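Local coordinates for lactococcal prophage ps3 protein 05 (Staphylococcus epidermidis ATCC 12228, PDB 3G8W) that is a probable acetyltransferase of the GNAT family, expected to transfer an acetyl group from acetyl-CoA to an acceptor that is not established, at residues C81-L86 / N114-I120; W55-G59 / H105-Y109; S17-L21 / L66-T71. One frame throughout, in Å; residues are numbered along the deposited sequence.

Contact 1. Residues C81-L86 / N114-I120; sequences CHKAIL and NIETLMI
One carbonyl, H82 O, accepts two successive backbone amides: E116 N at 2.6 Å (N-H...O 132°) and T117 N at 3.1 Å (157°). The near-helical turn at E116 (-82/-34) allows both. Strands 83-86 and 117-120 run parallel, axes 4.6 Å apart at 32°, pairing K83 with T117, A84 with L118 and I85 with M119. A weak bond from A84 N to T117 O (3.1 Å) precedes M119 N to A84 O (2.9 Å) and L86 N to M119 O (2.8 Å). K83, I85, T117 and selenomethionine M119 share one face, I85 CD1 3.9 Å from M119 CB. On the other, A84 CB touches I115 CG2 (3.8 Å) and L118 CD2 (3.9 Å); I115 and L118 pack on A110 of helix 96-112. L86 (m, t) sets CB 3.7 Å from I120 CD1. K83 NZ salt-bridges E144 and hydrogen-bonds A147 O, E116 salt-bridges K149 and hydrogen-bonds Y154 OH, and H82 NE2 hydrogen-bonds N146 O, all of the second subunit. Joined through helix 96-112, the neighbouring parallel strands form a beta-alpha-beta unit of the GNAT fold.

Contact 2. Residues W55-G59 / H105-Y109; sequences WNIFG and HIIQY
Strand 55-59 is extended and helix 105-109 is regular alpha, with Y109 N bonded to H105 O at 2.9 Å. Their axes approach to 10.4 Å at 141°, so the strand meets the helix in a roughly antiparallel sense. F58 supplies most of the strand's share, 107 of the 243 Å² buried; its chi1 of -66° (m) and chi2 of -104° set the ring against the helix. H105 comes first: its ring is oblique to that of F58, centroids 5.5 Å apart and planes at 57°, with H105 ND1 3.8 Å from F58 CD1. I106 (m, t) follows, placing CG1 over one face of the F58 ring, 4.2 Å from the centroid and 28° off the normal, a CH-pi contact. One turn after H105, Y109 (chi1 t) receives the edge of F58 on its ring face: centroids 5.1 Å apart, planes at 66°, F58 CZ to Y109 CG 3.5 Å. The three rings make an aromatic cluster, bordered by the N56 side chain. Helix 96-112 covers one face of the sheet, where H105 meets I7 of strand 6-9 and I106 meets C70 of strand 65-74, while I57, whose CA-to-CB bond points away, packs on I47 and L48 of helix 41-48.

Contact 3. Residues S17-L21 / L66-T71; sequences SYIEL and LVATCT
L21, L66 and Y18, with 88, 77 and 55 Å² covered, carry this buried helix-on-sheet contact. Helix 17-21 crosses strand 66-71 at 75°, with axes 8.8 Å apart; S17 and L66 give the nearest CA pair, 6.4 Å. Within the helix, L21 N bonds to S17 O at 3.0 Å. L21 (chi1 t, chi2 p) lays its methyls against the strand backbone: its CD1 is 3.2 Å from L66 O and 3.7 Å from V67 O, and its CD2 3.8 Å from L66 CG and 3.6 Å from T69 CB. L66, also t and p, points toward the helix, and its CB is 4.1 Å from S17 CB. Y18 (chi1 t) turns its ring edge to the strand, with L66 CD2 and T69 OG1 near the ring plane; Y18 CE1 lies 3.3 Å from T69 OG1, and Y18 CD1 4.4 Å from L66 CD2. No hydrogen bond links the two segments, so side-chain packing joins them. Between L66 and T69 the strand carries a classic beta bulge: V67 (-119/-35) and A68 both face A60, with CA-to-CB bonds directed away from the helix. Helix 15-24 lies against one side of the strand, where Y18 touches I57 of strand 55-62 and F90 of strand 83-91, whereas the CA-to-CB bond of C70 points away and its side chain packs on I103 and I106 of helix 96-112.

Contacts 2 and 3 share a strand pair: F58 N is 2.8 Å from C70 O, a probable hydrogen bond. Their helices pack on opposite faces of the sheet, since C70 points away from helix 17-21 and its CB lies 3.4 Å from I106 CD1. L86 ties contact 1 to both, with its CD2 3.7 Å from I106 CG2 and 3.9 Å from C70 SG. The centres of contacts 1 and 2 are about 11 Å apart, those of 2 and 3 about 13 Å, and those of 1 and 3 about 21 Å. The side chain of C81 lies about 3 Å, and that of T71 about 5 Å, from a bound 2-(cyclohexylamino)ethanesulfonic acid, probably from the crystallisation liquor, which by itself does not locate an active site.

Contact 1. Residues C81-L86 / N114-I120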
loop_
_atom_site.group_PDB
_atom_site.type_symbol
_atom_site.label_atom_id
_atom_site.label_comp_id
_atom_site.label_asym_id
_atom_site.label_seq_id
_atom_site.Cartn_x
_atom_site.Cartn_y
_atom_site.Cartn_z
ATOM N N CYS B 81 -0.717 -11.261 0.969
ATOM C CA CYS B 81 -0.076 -11.854 -0.207
ATOM C C CYS B 81 -0.994 -12.320 -1.288
ATOM O O CYS B 81 -0.538 -12.579 -2.394
ATOM C CB CYS B 81 0.775 -13.038 0.187
ATOM S SG CYS B 81 2.296 -12.465 0.828
ATOM N N HIS B 82 -2.283 -12.436 -0.993
ATOM C CA HIS B 82 -3.209 -12.831 -2.032
ATOM C C HIS B 82 -3.544 -11.654 -2.950
ATOM O O HIS B 82 -4.278 -11.815 -3.898
ATOM C CB HIS B 82 -4.458 -13.428 -1.414
ATOM C CG HIS B 82 -5.222 -12.450 -0.602
ATOM N ND1 HIS B 82 -4.697 -11.865 0.527
ATOM C CD2 HIS B 82 -6.441 -11.893 -0.785
ATOM C CE1 HIS B 82 -5.575 -11.017 1.028
ATOM N NE2 HIS B 82 -6.640 -11.012 0.250
ATOM N N LYS B 83 -2.998 -10.474 -2.684
ATOM C CA LYS B 83 -3.380 -9.256 -3.436
ATOM C C LYS B 83 -2.217 -8.571 -4.105
ATOM O O LYS B 83 -1.067 -8.729 -3.692
ATOM C CB LYS B 83 -3.992 -8.222 -2.509
ATOM C CG LYS B 83 -5.340 -8.527 -2.030
ATOM C CD LYS B 83 -5.448 -8.132 -0.603
ATOM C CE LYS B 83 -5.297 -6.635 -0.382
ATOM N NZ LYS B 83 -5.621 -6.214 1.035
ATOM N N ALA B 84 -2.510 -7.767 -5.115
ATOM C CA ALA B 84 -1.432 -7.084 -5.816
ATOM C C ALA B 84 -1.946 -5.868 -6.525
ATOM O O ALA B 84 -3.110 -5.816 -6.873
ATOM C CB ALA B 84 -0.727 -8.045 -6.818
ATOM N N ILE B 85 -1.058 -4.911 -6.748
ATOM C CA ILE B 85 -1.403 -3.659 -7.379
ATOM C C ILE B 85 -0.715 -3.630 -8.714
ATOM O O ILE B 85 0.449 -4.033 -8.817
ATOM C CB ILE B 85 -0.814 -2.465 -6.600
ATOM C CG1 ILE B 85 -1.215 -2.489 -5.119
ATOM C CG2 ILE B 85 -1.288 -1.182 -7.190
ATOM C CD1 ILE B 85 -2.707 -2.482 -4.868
ATOM N N LEU B 86 -1.434 -3.150 -9.727
ATOM C CA LEU B 86 -0.875 -2.847 -11.043
ATOM C C LEU B 86 -0.554 -1.370 -11.107
ATOM O O LEU B 86 -1.386 -0.546 -10.775
ATOM C CB LEU B 86 -1.895 -3.177 -12.110
ATOM C CG LEU B 86 -2.125 -4.632 -12.450
ATOM C CD1 LEU B 86 -3.297 -4.746 -13.342
ATOM C CD2 LEU B 86 -0.908 -5.131 -13.202
ATOM N N ASN B 114 -0.698 -17.520 -7.374
ATOM C CA ASN B 114 -1.825 -17.553 -6.434
ATOM C C ASN B 114 -2.310 -16.181 -5.917
ATOM O O ASN B 114 -2.983 -16.095 -4.891
ATOM C CB ASN B 114 -1.516 -18.480 -5.261
ATOM C CG ASN B 114 -1.093 -19.852 -5.708
ATOM O OD1 ASN B 114 -1.725 -20.459 -6.577
ATOM N ND2 ASN B 114 -0.002 -20.346 -5.130
ATOM N N ILE B 115 -1.968 -15.115 -6.628
ATOM C CA ILE B 115 -2.544 -13.821 -6.340
ATOM C C ILE B 115 -4.035 -13.850 -6.686
ATOM O O ILE B 115 -4.415 -14.076 -7.824
ATOM C CB ILE B 115 -1.774 -12.695 -7.075
ATOM C CG1 ILE B 115 -0.332 -12.622 -6.519
ATOM C CG2 ILE B 115 -2.535 -11.347 -6.989
ATOM C CD1 ILE B 115 0.744 -12.029 -7.469
ATOM N N GLU B 116 -4.866 -13.652 -5.677
ATOM C CA GLU B 116 -6.304 -13.749 -5.831
ATOM C C GLU B 116 -6.973 -12.520 -6.393
ATOM O O GLU B 116 -7.985 -12.624 -7.086
ATOM C CB GLU B 116 -6.934 -14.082 -4.496
ATOM C CG GLU B 116 -7.443 -15.469 -4.427
ATOM C CD GLU B 116 -7.138 -16.104 -3.119
ATOM O OE1 GLU B 116 -7.760 -15.717 -2.110
ATOM O OE2 GLU B 116 -6.262 -16.989 -3.095
ATOM N N THR B 117 -6.454 -11.341 -6.072
ATOM C CA THR B 117 -7.093 -10.158 -6.576
ATOM C C THR B 117 -6.102 -9.078 -7.046
ATOM O O THR B 117 -5.023 -8.917 -6.470
ATOM C CB THR B 117 -8.174 -9.617 -5.586
ATOM O OG1 THR B 117 -7.609 -8.688 -4.666
ATOM C CG2 THR B 117 -8.905 -10.742 -4.826
ATOM N N LEU B 118 -6.476 -8.359 -8.107
ATOM C CA LEU B 118 -5.672 -7.257 -8.629
ATOM C C LEU B 118 -6.398 -5.943 -8.439
ATOM O O LEU B 118 -7.620 -5.869 -8.648
ATOM C CB LEU B 118 -5.359 -7.444 -10.108
ATOM C CG LEU B 118 -4.514 -8.675 -10.449
ATOM C CD1 LEU B 118 -4.314 -8.806 -11.962
ATOM C CD2 LEU B 118 -3.176 -8.673 -9.734
HETATM N N MSE B 119 -5.640 -4.922 -8.032
HETATM C CA MSE B 119 -6.131 -3.571 -7.941
HETATM C C MSE B 119 -5.279 -2.578 -8.732
HETATM O O MSE B 119 -4.062 -2.728 -8.876
HETATM C CB MSE B 119 -6.197 -3.120 -6.490
HETATM C CG MSE B 119 -7.421 -3.554 -5.726
HETATM SE SE MSE B 119 -6.908 -3.769 -3.861
HETATM C CE MSE B 119 -6.863 -1.960 -3.213
ATOM N N ILE B 120 -5.935 -1.540 -9.219
ATOM C CA ILE B 120 -5.270 -0.434 -9.873
ATOM C C ILE B 120 -5.978 0.845 -9.465
ATOM O O ILE B 120 -7.201 0.878 -9.349
ATOM C CB ILE B 120 -5.209 -0.614 -11.425
ATOM C CG1 ILE B 120 -4.341 0.461 -12.068
ATOM C CG2 ILE B 120 -6.608 -0.764 -12.083
ATOM C CD1 ILE B 120 -3.605 -0.070 -13.313
#

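Contact 2. Residues W55-G59 / H105-Y109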
loop_
_atom_site.group_PDB
_atom_site.type_symbol
_atom_site.label_atom_id
_atom_site.label_comp_id
_atom_site.label_asym_id
_atom_site.label_seq_id
_atom_site.Cartn_x
_atom_site.Cartn_y
_atom_site.Cartn_z
ATOM N N TRP B 55 8.032 -7.530 -6.714
ATOM C CA TRP B 55 7.921 -6.220 -7.354
ATOM C C TRP B 55 8.361 -6.330 -8.824
ATOM O O TRP B 55 9.554 -6.199 -9.130
ATOM C CB TRP B 55 8.796 -5.211 -6.599
ATOM C CG TRP B 55 8.266 -3.802 -6.575
ATOM C CD1 TRP B 55 7.313 -3.264 -7.389
ATOM C CD2 TRP B 55 8.692 -2.745 -5.705
ATOM N NE1 TRP B 55 7.107 -1.945 -7.068
ATOM C CE2 TRP B 55 7.944 -1.603 -6.037
ATOM C CE3 TRP B 55 9.631 -2.657 -4.669
ATOM C CZ2 TRP B 55 8.110 -0.384 -5.373
ATOM C CZ3 TRP B 55 9.794 -1.447 -4.014
ATOM C CH2 TRP B 55 9.043 -0.328 -4.372
ATOM N N ASN B 56 7.406 -6.576 -9.722
ATOM C CA ASN B 56 7.747 -7.002 -11.081
ATOM C C ASN B 56 7.256 -6.139 -12.222
ATOM O O ASN B 56 6.057 -5.935 -12.392
ATOM C CB ASN B 56 7.269 -8.429 -11.312
ATOM C CG ASN B 56 7.994 -9.440 -10.445
ATOM O OD1 ASN B 56 8.747 -9.087 -9.532
ATOM N ND2 ASN B 56 7.770 -10.715 -10.734
ATOM N N ILE B 57 8.183 -5.635 -13.014
ATOM C CA ILE B 57 7.842 -4.922 -14.216
ATOM C C ILE B 57 7.806 -5.908 -15.388
ATOM O O ILE B 57 8.788 -6.614 -15.650
ATOM C CB ILE B 57 8.889 -3.853 -14.528
ATOM C CG1 ILE B 57 8.975 -2.839 -13.397
ATOM C CG2 ILE B 57 8.563 -3.149 -15.848
ATOM C CD1 ILE B 57 9.950 -1.727 -13.679
ATOM N N PHE B 58 6.687 -5.944 -16.110
ATOM C CA PHE B 58 6.646 -6.709 -17.354
ATOM C C PHE B 58 6.736 -5.815 -18.572
ATOM O O PHE B 58 6.235 -4.686 -18.546
ATOM C CB PHE B 58 5.375 -7.512 -17.451
ATOM C CG PHE B 58 5.266 -8.595 -16.441
ATOM C CD1 PHE B 58 5.472 -9.915 -16.811
ATOM C CD2 PHE B 58 4.902 -8.305 -15.129
ATOM C CE1 PHE B 58 5.331 -10.924 -15.877
ATOM C CE2 PHE B 58 4.764 -9.316 -14.181
ATOM C CZ PHE B 58 4.972 -10.620 -14.545
ATOM N N GLY B 59 7.350 -6.331 -19.638
ATOM C CA GLY B 59 7.446 -5.611 -20.912
ATOM C C GLY B 59 6.946 -6.393 -22.112
ATOM O O GLY B 59 7.107 -7.607 -22.174
ATOM N N HIS B 105 -1.179 -11.102 -20.007
ATOM C CA HIS B 105 -0.009 -11.877 -19.594
ATOM C C HIS B 105 0.111 -11.711 -18.089
ATOM O O HIS B 105 0.281 -12.690 -17.348
ATOM C CB HIS B 105 1.260 -11.359 -20.289
ATOM C CG HIS B 105 2.489 -12.184 -20.037
ATOM N ND1 HIS B 105 3.158 -12.188 -18.829
ATOM C CD2 HIS B 105 3.194 -13.004 -20.854
ATOM C CE1 HIS B 105 4.204 -12.996 -18.901
ATOM N NE2 HIS B 105 4.251 -13.496 -20.121
ATOM N N ILE B 106 -0.019 -10.465 -17.637
ATOM C CA ILE B 106 0.178 -10.151 -16.233
ATOM C C ILE B 106 -0.883 -10.838 -15.397
ATOM O O ILE B 106 -0.599 -11.280 -14.297
ATOM C CB ILE B 106 0.242 -8.636 -15.961
ATOM C CG1 ILE B 106 1.469 -8.016 -16.658
ATOM C CG2 ILE B 106 0.270 -8.374 -14.468
ATOM C CD1 ILE B 106 1.665 -6.525 -16.361
ATOM N N ILE B 107 -2.090 -10.967 -15.931
ATOM C CA ILE B 107 -3.121 -11.698 -15.212
ATOM C C ILE B 107 -2.746 -13.170 -15.083
ATOM O O ILE B 107 -2.848 -13.749 -13.993
ATOM C CB ILE B 107 -4.516 -11.523 -15.831
ATOM C CG1 ILE B 107 -4.982 -10.074 -15.643
ATOM C CG2 ILE B 107 -5.500 -12.446 -15.157
ATOM C CD1 ILE B 107 -6.319 -9.766 -16.275
ATOM N N GLN B 108 -2.268 -13.765 -16.173
ATOM C CA GLN B 108 -1.912 -15.172 -16.142
ATOM C C GLN B 108 -0.811 -15.443 -15.129
ATOM O O GLN B 108 -0.845 -16.454 -14.432
ATOM C CB GLN B 108 -1.517 -15.691 -17.525
ATOM C CG GLN B 108 -1.656 -17.224 -17.678
ATOM C CD GLN B 108 -3.077 -17.726 -17.361
ATOM O OE1 GLN B 108 -4.058 -16.973 -17.450
ATOM N NE2 GLN B 108 -3.187 -18.995 -16.988
ATOM N N TYR B 109 0.154 -14.532 -15.053
ATOM C CA TYR B 109 1.229 -14.630 -14.088
ATOM C C TYR B 109 0.689 -14.558 -12.646
ATOM O O TYR B 109 1.105 -15.345 -11.773
ATOM C CB TYR B 109 2.238 -13.517 -14.324
ATOM C CG TYR B 109 3.313 -13.476 -13.266
ATOM C CD1 TYR B 109 3.201 -12.628 -12.151
ATOM C CD2 TYR B 109 4.446 -14.311 -13.362
ATOM C CE1 TYR B 109 4.197 -12.596 -11.176
ATOM C CE2 TYR B 109 5.442 -14.289 -12.395
ATOM C CZ TYR B 109 5.316 -13.432 -11.314
ATOM O OH TYR B 109 6.307 -13.418 -10.368
#

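Contact 3. Residues S17-L21 / L66-T71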
loop_
_atom_site.group_PDB
_atom_site.type_symbol
_atom_site.label_atom_id
_atom_site.label_comp_id
_atom_site.label_asym_id
_atom_site.label_seq_id
_atom_site.Cartn_x
_atom_site.Cartn_y
_atom_site.Cartn_z
ATOM N N SER B 17 16.166 0.593 -21.975
ATOM C CA SER B 17 14.909 0.579 -22.719
ATOM C C SER B 17 13.798 1.216 -21.923
ATOM O O SER B 17 12.911 1.844 -22.494
ATOM C CB SER B 17 14.497 -0.852 -23.052
ATOM O OG SER B 17 15.545 -1.544 -23.689
ATOM N N TYR B 18 13.852 1.052 -20.604
ATOM C CA TYR B 18 12.748 1.420 -19.729
ATOM C C TYR B 18 12.660 2.921 -19.469
ATOM O O TYR B 18 11.582 3.425 -19.176
ATOM C CB TYR B 18 12.813 0.625 -18.420
ATOM C CG TYR B 18 11.578 0.742 -17.559
ATOM C CD1 TYR B 18 10.442 -0.006 -17.835
ATOM C CD2 TYR B 18 11.552 1.597 -16.463
ATOM C CE1 TYR B 18 9.320 0.105 -17.052
ATOM C CE2 TYR B 18 10.432 1.710 -15.669
ATOM C CZ TYR B 18 9.317 0.970 -15.969
ATOM O OH TYR B 18 8.190 1.090 -15.180
ATOM N N ILE B 19 13.778 3.636 -19.570
ATOM C CA ILE B 19 13.729 5.099 -19.489
ATOM C C ILE B 19 13.170 5.682 -20.788
ATOM O O ILE B 19 12.291 6.547 -20.753
ATOM C CB ILE B 19 15.094 5.744 -19.188
ATOM C CG1 ILE B 19 15.889 4.911 -18.181
ATOM C CG2 ILE B 19 14.903 7.173 -18.691
ATOM C CD1 ILE B 19 15.096 4.488 -16.945
ATOM N N GLU B 20 13.680 5.197 -21.923
ATOM C CA GLU B 20 13.175 5.589 -23.243
ATOM C C GLU B 20 11.664 5.411 -23.396
ATOM O O GLU B 20 10.985 6.331 -23.838
ATOM C CB GLU B 20 13.917 4.856 -24.364
ATOM C CG GLU B 20 14.862 5.745 -25.170
ATOM C CD GLU B 20 14.132 6.658 -26.164
ATOM O OE1 GLU B 20 14.473 6.623 -27.366
ATOM O OE2 GLU B 20 13.224 7.414 -25.748
ATOM N N LEU B 21 11.142 4.244 -23.017
ATOM C CA LEU B 21 9.698 4.003 -23.063
ATOM C C LEU B 21 8.952 4.939 -22.121
ATOM O O LEU B 21 7.801 5.287 -22.374
ATOM C CB LEU B 21 9.352 2.543 -22.735
ATOM C CG LEU B 21 7.936 2.062 -23.092
ATOM C CD1 LEU B 21 7.791 1.851 -24.582
ATOM C CD2 LEU B 21 7.575 0.790 -22.376
ATOM N N LEU B 66 11.143 -2.252 -26.785
ATOM C CA LEU B 66 10.154 -2.363 -25.733
ATOM C C LEU B 66 8.955 -1.494 -26.135
ATOM O O LEU B 66 9.119 -0.332 -26.506
ATOM C CB LEU B 66 10.751 -1.934 -24.390
ATOM C CG LEU B 66 9.868 -2.105 -23.153
ATOM C CD1 LEU B 66 9.454 -3.560 -22.903
ATOM C CD2 LEU B 66 10.557 -1.500 -21.938
ATOM N N VAL B 67 7.755 -2.061 -26.082
ATOM C CA VAL B 67 6.590 -1.428 -26.712
ATOM C C VAL B 67 5.523 -1.095 -25.687
ATOM O O VAL B 67 4.828 -0.086 -25.789
ATOM C CB VAL B 67 6.019 -2.319 -27.830
ATOM C CG1 VAL B 67 4.703 -1.803 -28.305
ATOM C CG2 VAL B 67 6.981 -2.360 -28.992
ATOM N N ALA B 68 5.400 -1.949 -24.687
ATOM C CA ALA B 68 4.544 -1.652 -23.567
ATOM C C ALA B 68 5.229 -2.083 -22.274
ATOM O O ALA B 68 6.260 -2.761 -22.310
ATOM C CB ALA B 68 3.189 -2.333 -23.747
ATOM N N THR B 69 4.652 -1.672 -21.142
ATOM C CA THR B 69 5.222 -1.946 -19.813
ATOM C C THR B 69 4.160 -1.862 -18.734
ATOM O O THR B 69 3.201 -1.091 -18.853
ATOM C CB THR B 69 6.359 -0.961 -19.466
ATOM O OG1 THR B 69 7.549 -1.697 -19.160
ATOM C CG2 THR B 69 5.986 -0.040 -18.295
ATOM N N CYS B 70 4.325 -2.644 -17.674
ATOM C CA CYS B 70 3.436 -2.535 -16.534
ATOM C C CYS B 70 4.032 -3.189 -15.304
ATOM O O CYS B 70 4.632 -4.250 -15.415
ATOM C CB CYS B 70 2.112 -3.184 -16.867
ATOM S SG CYS B 70 0.876 -2.776 -15.677
ATOM N N THR B 71 3.874 -2.569 -14.137
ATOM C CA THR B 71 4.388 -3.160 -12.893
ATOM C C THR B 71 3.362 -3.980 -12.125
ATOM O O THR B 71 2.231 -3.562 -11.943
ATOM C CB THR B 71 4.957 -2.104 -11.931
ATOM O OG1 THR B 71 6.173 -1.594 -12.463
ATOM C CG2 THR B 71 5.270 -2.714 -10.588
#